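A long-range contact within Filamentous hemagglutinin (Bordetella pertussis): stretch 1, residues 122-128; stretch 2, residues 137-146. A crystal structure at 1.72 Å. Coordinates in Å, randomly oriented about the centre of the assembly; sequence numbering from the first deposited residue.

Stretch 1, residues 122-128: LTLTTGR
Stretch 2 137-146: GLDVQQGTVT

Contact between residues 122-128 and 137-146 of filamentous hemagglutinin, burying 514 Å² over both sides. Strand 122-125 and the strand running through Gly137, Leu138 and Asp139 run in roughly the same sense, their axes 30° apart and 9.9 Å at closest approach, so side chains fill the space between them; a local antiparallel bridge forms where Arg128 meets Asp139 (CA-CA 5.0 Å). Both backbones are extended there (phi/psi -82/123 and -100/103), and the pair satisfies itself reciprocally: Arg128 N donates to Asp139 O (3.0 Å, 156°) and Asp139 N to Arg128 O (3.0 Å, 176°). Asp139 O also receives a CA-H...O contact from Gly127 CA (3.4 Å). Water 2 donates to Arg128 O and Asp139 OD2, each at 2.7 Å, tying backbone to carboxylate; Asp139 is m, whereas Arg128 (t, p, p) leads its end away.

Thr126 (-100/11, chi1 p) leaves the extended path and points toward stretch 2. Its OG1 donates to Gln142 O at 2.7 Å, giving the buried hydroxyl a carbonyl partner, while its CG2 lies 4.0 Å from Val145 CG2. Water 1 donates to Thr126 O (2.8 Å) and accepts from Gln141 N (2.9 Å), linking the two backbones. Within stretch 1, Gly127 N donates to Thr125 OG1 (2.9 Å, 160°), Thr125 being t.

Apolar packing completes the buried interior: Thr125 CG2 meets Leu138 CD2 at 3.9 Å, Thr123 CG2 meets Leu138 CD1 at 4.2 Å, and Gly127 CA approaches Val140 CG2 to 3.7 Å. Leu138 is m, t; Val140 and Val145 are t; Thr123 is m. Glycine suits both close passages. At Gly127 (-72/147) a CB would sit tightly, 3.1 Å from Leu138 CB; at Gly143 (103/148) it would clash with Thr126 CB at 2.5 Å and jam against the preceding carbonyl.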

# COMPACT_ATOMS: atom_id res chain seq x y z
N LEU A 122 2.21 5.56 -2.51
CA LEU A 122 1.02 5.06 -1.82
C LEU A 122 1.36 3.89 -0.93
O LEU A 122 1.98 2.93 -1.40
CB LEU A 122 -0.06 4.58 -2.82
CG LEU A 122 -1.35 3.97 -2.29
CD1 LEU A 122 -2.15 4.91 -1.38
CD2 LEU A 122 -2.24 3.59 -3.38
N THR A 123 0.96 3.96 0.34
CA THR A 123 1.07 2.86 1.30
C THR A 123 -0.31 2.49 1.83
O THR A 123 -1.07 3.37 2.28
CB THR A 123 1.91 3.33 2.45
OG1 THR A 123 3.17 3.86 1.96
CG2 THR A 123 2.21 2.23 3.46
N LEU A 124 -0.63 1.19 1.76
CA LEU A 124 -1.85 0.63 2.33
C LEU A 124 -1.42 -0.25 3.47
O LEU A 124 -0.59 -1.15 3.29
CB LEU A 124 -2.60 -0.19 1.30
CG LEU A 124 -2.99 0.57 0.05
CD1 LEU A 124 -3.82 -0.37 -0.86
CD2 LEU A 124 -3.76 1.85 0.41
N THR A 125 -1.95 0.00 4.66
CA THR A 125 -1.44 -0.68 5.84
C THR A 125 -2.55 -1.03 6.83
O THR A 125 -3.54 -0.32 6.95
CB THR A 125 -0.26 0.14 6.50
OG1 THR A 125 0.33 -0.64 7.53
CG2 THR A 125 -0.78 1.38 7.18
N THR A 126 -2.37 -2.15 7.53
CA THR A 126 -3.18 -2.39 8.73
C THR A 126 -2.41 -2.06 10.00
O THR A 126 -2.88 -2.37 11.09
CB THR A 126 -3.67 -3.84 8.81
OG1 THR A 126 -2.53 -4.73 8.88
CG2 THR A 126 -4.42 -4.18 7.56
N GLY A 127 -1.26 -1.41 9.86
CA GLY A 127 -0.54 -0.90 11.03
C GLY A 127 -1.19 0.29 11.71
O GLY A 127 -1.84 1.13 11.05
N ARG A 128 -1.03 0.37 13.03
CA ARG A 128 -1.41 1.54 13.77
C ARG A 128 -0.28 2.58 13.67
O ARG A 128 0.85 2.29 14.03
CB ARG A 128 -1.66 1.17 15.23
CG ARG A 128 -2.02 2.31 16.08
CD ARG A 128 -3.35 2.92 15.70
NE ARG A 128 -4.51 2.07 16.04
CZ ARG A 128 -5.67 2.13 15.42
NH1 ARG A 128 -5.87 2.98 14.38
NH2 ARG A 128 -6.65 1.34 15.83
N GLY A 137 5.81 5.83 11.95
CA GLY A 137 6.01 4.39 12.14
C GLY A 137 4.67 3.71 12.09
O GLY A 137 3.65 4.27 12.50
N LEU A 138 4.65 2.51 11.52
CA LEU A 138 3.42 1.75 11.38
C LEU A 138 3.60 0.47 12.14
O LEU A 138 4.42 -0.36 11.75
CB LEU A 138 3.19 1.44 9.89
CG LEU A 138 3.01 2.69 9.02
CD1 LEU A 138 3.03 2.34 7.55
CD2 LEU A 138 1.73 3.46 9.40
N ASP A 139 2.83 0.26 13.19
CA ASP A 139 2.99 -0.94 14.01
C ASP A 139 1.91 -1.92 13.61
O ASP A 139 0.75 -1.80 14.00
CB ASP A 139 2.88 -0.62 15.48
CG ASP A 139 4.09 0.08 15.97
OD1 ASP A 139 5.20 -0.28 15.51
OD2 ASP A 139 4.00 1.01 16.79
N VAL A 140 2.34 -2.89 12.85
CA VAL A 140 1.46 -3.94 12.37
C VAL A 140 1.38 -5.08 13.37
O VAL A 140 2.37 -5.79 13.59
CB VAL A 140 1.94 -4.51 11.00
CG1 VAL A 140 0.96 -5.54 10.54
CG2 VAL A 140 2.07 -3.38 9.99
N GLN A 141 0.21 -5.28 13.94
CA GLN A 141 -0.05 -6.42 14.81
C GLN A 141 -1.23 -7.26 14.36
O GLN A 141 -1.39 -8.37 14.84
CB GLN A 141 -0.25 -5.95 16.24
CG GLN A 141 1.04 -5.33 16.77
CD GLN A 141 0.86 -4.81 18.14
OE1 GLN A 141 0.21 -3.79 18.33
NE2 GLN A 141 1.38 -5.54 19.10
N GLN A 142 -2.06 -6.74 13.47
CA GLN A 142 -3.22 -7.46 12.99
C GLN A 142 -3.65 -6.93 11.65
O GLN A 142 -3.15 -5.91 11.22
CB GLN A 142 -4.39 -7.33 13.96
CG GLN A 142 -4.89 -5.90 14.14
CD GLN A 142 -5.97 -5.82 15.19
OE1 GLN A 142 -5.74 -5.35 16.30
NE2 GLN A 142 -7.13 -6.32 14.87
N GLY A 143 -4.57 -7.65 10.99
CA GLY A 143 -5.25 -7.15 9.81
C GLY A 143 -4.74 -7.74 8.53
O GLY A 143 -3.56 -8.01 8.38
N THR A 144 -5.65 -7.87 7.57
CA THR A 144 -5.35 -8.35 6.22
C THR A 144 -5.60 -7.25 5.18
O THR A 144 -6.59 -6.52 5.28
CB THR A 144 -6.25 -9.53 5.90
OG1 THR A 144 -5.99 -10.61 6.82
CG2 THR A 144 -6.01 -10.04 4.49
N VAL A 145 -4.75 -7.15 4.17
CA VAL A 145 -5.06 -6.38 2.96
C VAL A 145 -5.30 -7.39 1.87
O VAL A 145 -4.49 -8.28 1.66
CB VAL A 145 -3.92 -5.45 2.54
CG1 VAL A 145 -4.15 -4.83 1.12
CG2 VAL A 145 -3.70 -4.38 3.60
N THR A 146 -6.44 -7.28 1.21
CA THR A 146 -6.78 -8.11 0.07
C THR A 146 -6.87 -7.28 -1.20
O THR A 146 -7.61 -6.30 -1.26
CB THR A 146 -8.14 -8.79 0.32
OG1 THR A 146 -8.08 -9.64 1.48
CG2 THR A 146 -8.48 -9.67 -0.86
O HOH W 1 -2.19 -3.68 13.51
O HOH W 2 1.83 2.65 16.49